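Local coordinates for FMN reductase [NAD(P)H] (PDB 1ZCH) that catalyses NAD(P)H-dependent reduction of free FMN and of nitroaromatic compounds, quinones, chromates and azo dyes, working as a flavin-containing homodimer, at the interface of chains A and B. Sequence-based numbering; all coordinates share one arbitrary frame. Chains: chain A/B, Hypothetical oxidoreductase ycnD.

Contact 1: the interface of chains A and B. Residues chain A 90, 97-100; chain B 228-231.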
loop_
_atom_site.group_PDB
_atom_site.type_symbol
_atom_site.label_atom_id
_atom_site.label_comp_id
_atom_site.label_asym_id
_atom_site.label_seq_id
_atom_site.Cartn_x
_atom_site.Cartn_y
_atom_site.Cartn_z
ATOM N N LEU A 90 -22.561 4.718 6.744
ATOM C CA LEU A 90 -22.894 5.062 8.123
ATOM C C LEU A 90 -23.973 6.123 8.283
ATOM O O LEU A 90 -24.999 5.889 8.926
ATOM C CB LEU A 90 -21.645 5.515 8.884
ATOM C CG LEU A 90 -20.768 4.409 9.482
ATOM C CD1 LEU A 90 -20.082 3.620 8.372
ATOM C CD2 LEU A 90 -19.747 5.033 10.411
ATOM N N LYS A 97 -23.029 8.216 13.160
ATOM C CA LYS A 97 -22.005 9.222 12.926
ATOM C C LYS A 97 -20.691 8.477 12.700
ATOM O O LYS A 97 -20.361 7.557 13.446
ATOM C CB LYS A 97 -21.870 10.170 14.121
ATOM C CG LYS A 97 -20.854 11.282 13.881
ATOM C CD LYS A 97 -20.842 12.298 15.013
ATOM C CE LYS A 97 -19.872 13.437 14.721
ATOM N NZ LYS A 97 -18.472 12.959 14.532
ATOM N N MET A 98 -19.954 8.857 11.662
ATOM C CA MET A 98 -18.680 8.207 11.366
ATOM C C MET A 98 -17.588 8.844 12.223
ATOM O O MET A 98 -17.326 10.043 12.121
ATOM C CB MET A 98 -18.353 8.349 9.873
ATOM C CG MET A 98 -17.033 7.717 9.442
ATOM S SD MET A 98 -16.904 7.598 7.642
ATOM C CE MET A 98 -16.687 9.321 7.210
ATOM N N GLU A 99 -16.963 8.039 13.075
ATOM C CA GLU A 99 -15.921 8.534 13.968
ATOM C C GLU A 99 -14.513 8.100 13.584
ATOM O O GLU A 99 -13.537 8.694 14.036
ATOM C CB GLU A 99 -16.196 8.078 15.406
ATOM C CG GLU A 99 -17.412 8.708 16.076
ATOM C CD GLU A 99 -17.275 10.211 16.266
ATOM O OE1 GLU A 99 -16.141 10.690 16.477
ATOM O OE2 GLU A 99 -18.306 10.916 16.221
ATOM N N ILE A 100 -14.401 7.066 12.758
ATOM C CA ILE A 100 -13.083 6.580 12.370
ATOM C C ILE A 100 -12.248 7.688 11.720
ATOM O O ILE A 100 -11.027 7.738 11.886
ATOM C CB ILE A 100 -13.200 5.352 11.411
ATOM C CG1 ILE A 100 -11.839 4.659 11.277
ATOM C CG2 ILE A 100 -13.718 5.789 10.045
ATOM C CD1 ILE A 100 -11.302 4.099 12.588
ATOM N N TYR B 228 -16.890 1.466 12.093
ATOM C CA TYR B 228 -16.527 2.874 12.055
ATOM C C TYR B 228 -17.340 3.874 12.870
ATOM O O TYR B 228 -17.086 5.074 12.792
ATOM C CB TYR B 228 -16.444 3.329 10.589
ATOM C CG TYR B 228 -15.379 2.596 9.788
ATOM C CD1 TYR B 228 -14.298 1.978 10.426
ATOM C CD2 TYR B 228 -15.422 2.563 8.392
ATOM C CE1 TYR B 228 -13.287 1.349 9.694
ATOM C CE2 TYR B 228 -14.411 1.937 7.651
ATOM C CZ TYR B 228 -13.348 1.334 8.312
ATOM O OH TYR B 228 -12.339 0.728 7.594
ATOM N N GLU B 229 -18.294 3.393 13.659
ATOM C CA GLU B 229 -19.104 4.284 14.487
ATOM C C GLU B 229 -18.289 4.804 15.675
ATOM O O GLU B 229 -18.732 5.686 16.406
ATOM C CB GLU B 229 -20.363 3.554 14.971
ATOM C CG GLU B 229 -20.098 2.200 15.607
ATOM C CD GLU B 229 -20.012 2.270 17.114
ATOM O OE1 GLU B 229 -19.663 1.244 17.735
ATOM O OE2 GLU B 229 -20.303 3.349 17.676
ATOM N N ARG B 230 -17.091 4.251 15.849
ATOM C CA ARG B 230 -16.182 4.658 16.924
ATOM C C ARG B 230 -14.746 4.651 16.411
ATOM O O ARG B 230 -14.416 3.895 15.498
ATOM C CB ARG B 230 -16.275 3.690 18.111
ATOM C CG ARG B 230 -17.609 3.692 18.828
ATOM C CD ARG B 230 -17.700 2.544 19.823
ATOM N NE ARG B 230 -19.033 2.441 20.410
ATOM C CZ ARG B 230 -19.555 3.333 21.246
ATOM N NH1 ARG B 230 -18.854 4.402 21.604
ATOM N NH2 ARG B 230 -20.787 3.164 21.714
ATOM N N LEU B 231 -13.898 5.498 16.989
ATOM C CA LEU B 231 -12.486 5.530 16.609
ATOM C C LEU B 231 -11.891 4.392 17.437
ATOM O O LEU B 231 -11.450 4.604 18.568
ATOM C CB LEU B 231 -11.853 6.869 17.005
ATOM C CG LEU B 231 -10.351 7.055 16.748
ATOM C CD1 LEU B 231 -10.040 6.877 15.267
ATOM C CD2 LEU B 231 -9.927 8.439 17.213
#
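B:Tyr228 and A:Ile100 meet face to branch: the methyl CG2 of A:Ile100 sits over one face of the phenol ring, offset toward the rim, 3.6 Å from the ring carbon CG of B:Tyr228. The patch is part of the two-fold homodimer interface, where the last residue of helix 220-228 of one subunit and the segment after it lie against residues 97-100 of the other, and it illustrates how a helix end can dock by backbone and side chain together. A:Ile100 turns CG1 anti to its backbone N (chi1 -167°), which carries this branch over the same face, toward the rim at CD1 of B:Tyr228, 3.7 Å away, while CG2 covers the root of the ring. From the other flank A:Leu90, on helix 84-94, brings its methyl CD2 to 3.7 Å from the CB of B:Tyr228.

The polar half belongs to the carbonyl of B:Tyr228 at the helix end. A:Glu99 N donates to B:Tyr228 O at 3.0 Å, nearly along the C=O axis, and A:Ile100 N adds a weak second bond to the same oxygen. One acceptor is thereby shared by two successive amides of the partner. An alanine in place of B:Tyr228 would probably leave the branches of A:Ile100 without the ring they cover and open a gap beside them.

A:Glu99 spends its side chain differently. Its CB and CG lie against the backbone of B:Glu229 and B:Arg230, and a bend at chi2 (-64°) turns the carboxylate back toward its own chain, where A:Lys97 forms a salt bridge with it. Across the boundary B:Arg230 pairs with B:Glu229 in the same way, each salt bridge staying within its own subunit. The ammonium NZ of A:Lys97 approaches A:Glu99 OE2 from above the carboxylate plane, at 2.7 Å.

Contact 2: the interface of chains A and B. Residues chain A 139, 156, 158, 233, 236, 239; chain B 105, 108-109, 112.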
loop_
_atom_site.group_PDB
_atom_site.type_symbol
_atom_site.label_atom_id
_atom_site.label_comp_id
_atom_site.label_asym_id
_atom_site.label_seq_id
_atom_site.Cartn_x
_atom_site.Cartn_y
_atom_site.Cartn_z
ATOM N N ARG A 139 0.405 14.700 -4.486
ATOM C CA ARG A 139 0.204 15.273 -3.164
ATOM C C ARG A 139 0.813 16.675 -3.045
ATOM O O ARG A 139 0.723 17.303 -1.991
ATOM C CB ARG A 139 0.794 14.355 -2.083
ATOM C CG ARG A 139 0.162 12.963 -2.036
ATOM C CD ARG A 139 0.274 12.340 -0.644
ATOM N NE ARG A 139 1.639 11.977 -0.270
ATOM C CZ ARG A 139 2.196 10.790 -0.503
ATOM N NH1 ARG A 139 1.505 9.838 -1.119
ATOM N NH2 ARG A 139 3.438 10.545 -0.100
ATOM N N PHE A 156 -9.072 11.594 -0.493
ATOM C CA PHE A 156 -7.851 12.357 -0.729
ATOM C C PHE A 156 -6.872 11.591 -1.609
ATOM O O PHE A 156 -6.737 10.367 -1.504
ATOM C CB PHE A 156 -7.204 12.808 0.596
ATOM C CG PHE A 156 -6.674 11.694 1.454
ATOM C CD1 PHE A 156 -5.408 11.163 1.228
ATOM C CD2 PHE A 156 -7.416 11.220 2.533
ATOM C CE1 PHE A 156 -4.885 10.176 2.072
ATOM C CE2 PHE A 156 -6.905 10.235 3.382
ATOM C CZ PHE A 156 -5.635 9.713 3.151
ATOM N N LEU A 158 -3.536 9.996 -3.107
ATOM C CA LEU A 158 -2.325 9.431 -2.527
ATOM C C LEU A 158 -1.248 9.253 -3.587
ATOM O O LEU A 158 -0.112 9.688 -3.404
ATOM C CB LEU A 158 -2.637 8.097 -1.847
ATOM C CG LEU A 158 -3.307 8.304 -0.487
ATOM C CD1 LEU A 158 -3.894 7.008 0.028
ATOM C CD2 LEU A 158 -2.270 8.861 0.486
ATOM N N TYR A 233 6.538 18.600 1.652
ATOM C CA TYR A 233 5.088 18.821 1.574
ATOM C C TYR A 233 4.582 19.074 2.996
ATOM O O TYR A 233 4.084 18.164 3.658
ATOM C CB TYR A 233 4.351 17.598 0.997
ATOM C CG TYR A 233 4.586 17.312 -0.473
ATOM C CD1 TYR A 233 5.018 18.310 -1.350
ATOM C CD2 TYR A 233 4.352 16.038 -0.992
ATOM C CE1 TYR A 233 5.215 18.041 -2.705
ATOM C CE2 TYR A 233 4.542 15.760 -2.341
ATOM C CZ TYR A 233 4.974 16.762 -3.192
ATOM O OH TYR A 233 5.163 16.474 -4.525
ATOM N N ILE A 236 0.336 18.629 4.212
ATOM C CA ILE A 236 -0.442 17.395 4.274
ATOM C C ILE A 236 -1.539 17.385 5.333
ATOM O O ILE A 236 -2.679 17.018 5.039
ATOM C CB ILE A 236 0.470 16.160 4.479
ATOM C CG1 ILE A 236 1.401 16.004 3.274
ATOM C CG2 ILE A 236 -0.381 14.895 4.643
ATOM C CD1 ILE A 236 0.670 15.879 1.940
ATOM N N MET A 239 -4.414 19.422 4.144
ATOM C CA MET A 239 -5.188 18.736 3.104
ATOM C C MET A 239 -6.149 17.749 3.746
ATOM O O MET A 239 -7.345 17.735 3.449
ATOM C CB MET A 239 -4.268 17.955 2.151
ATOM C CG MET A 239 -5.020 16.913 1.297
ATOM S SD MET A 239 -3.977 15.708 0.412
ATOM C CE MET A 239 -3.705 14.491 1.694
ATOM N N GLU B 105 3.524 13.829 5.769
ATOM C CA GLU B 105 3.936 13.338 4.455
ATOM C C GLU B 105 4.748 12.050 4.628
ATOM O O GLU B 105 4.608 11.111 3.845
ATOM C CB GLU B 105 4.771 14.397 3.724
ATOM C CG GLU B 105 5.517 13.906 2.475
ATOM C CD GLU B 105 4.603 13.363 1.376
ATOM O OE1 GLU B 105 3.371 13.566 1.439
ATOM O OE2 GLU B 105 5.131 12.736 0.429
ATOM N N LEU B 108 2.449 9.142 5.203
ATOM C CA LEU B 108 1.805 8.687 3.978
ATOM C C LEU B 108 2.806 7.907 3.134
ATOM O O LEU B 108 2.472 6.863 2.577
ATOM C CB LEU B 108 1.256 9.871 3.169
ATOM C CG LEU B 108 0.135 10.685 3.825
ATOM C CD1 LEU B 108 -0.349 11.749 2.848
ATOM C CD2 LEU B 108 -1.014 9.767 4.236
ATOM N N VAL B 109 4.034 8.410 3.037
ATOM C CA VAL B 109 5.060 7.714 2.255
ATOM C C VAL B 109 5.268 6.298 2.794
ATOM O O VAL B 109 5.281 5.327 2.035
ATOM C CB VAL B 109 6.418 8.468 2.292
ATOM C CG1 VAL B 109 7.523 7.592 1.697
ATOM C CG2 VAL B 109 6.307 9.768 1.504
ATOM N N VAL B 112 2.029 3.985 2.296
ATOM C CA VAL B 112 1.838 3.580 0.905
ATOM C C VAL B 112 2.911 2.571 0.492
ATOM O O VAL B 112 2.610 1.582 -0.179
ATOM C CB VAL B 112 1.870 4.799 -0.051
ATOM C CG1 VAL B 112 1.843 4.333 -1.516
ATOM C CG2 VAL B 112 0.674 5.698 0.233
HETATM O O HOH W 1 3.558 16.787 5.960
#
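A:Arg139 and B:Glu105 form the ionic contact of this patch, a side-on salt bridge across the homodimer interface that shows how a charged pair can be enclosed by apolar neighbours. NE of the guanidinium donates to B:Glu105 OE1 at 2.9 Å, in the guanidinium plane and on the syn lone pair of that oxygen; NH2 reaches OE2 at 2.8 Å from above the carboxylate plane. The two planes are turned 40° apart, so the pairing is twisted. A bend at chi3 (-69°) presents this edge of A:Arg139 to helix 104-127 of chain B, while its NH1 donates back, in a bent bond, to A:Leu158 O, which probably helps to fix the group's rotation.

Apolar contacts close around the pair. CB of B:Leu108 lies over the centre of one guanidinium face, and its CD1 meets CD of A:Arg139 and, tip to tip, CG2 of A:Ile236. The side chains of A:Leu158 and B:Leu108 cross at about a right angle and meet through their CD2 methyls. On the carboxylate side, A:Tyr233 turns its ring edge to B:Glu105 OE1, ring and carboxylate planes 78° apart, and A:Ile236 lays CG1 against B:Glu105 CB.

A water adds a mediated polar link near the start of the chain B helix: it lies 2.7 Å from the carbonyl A:Tyr233 O and 3.0 Å from the amide B:Glu105 N.

The C-alpha centres of contact 1 and contact 2 lie about 22 Å apart, and the two share no residue, yet they draw on neighbouring stretches of the chain. Helix 220-228 and the segment after it serve contact 1 from chain B, whereas chain A brings the following stretch, A:Tyr233 and helix 236-242, to contact 2. Likewise residues 97-100 precede helix 104-127, which chain B supplies to contact 2. By the two-fold, each contact occurs twice in the dimer, and every subunit supplies one side to one copy and the opposite side to the other; the C-terminal region of each probably helps to tie the homodimer together at separated points.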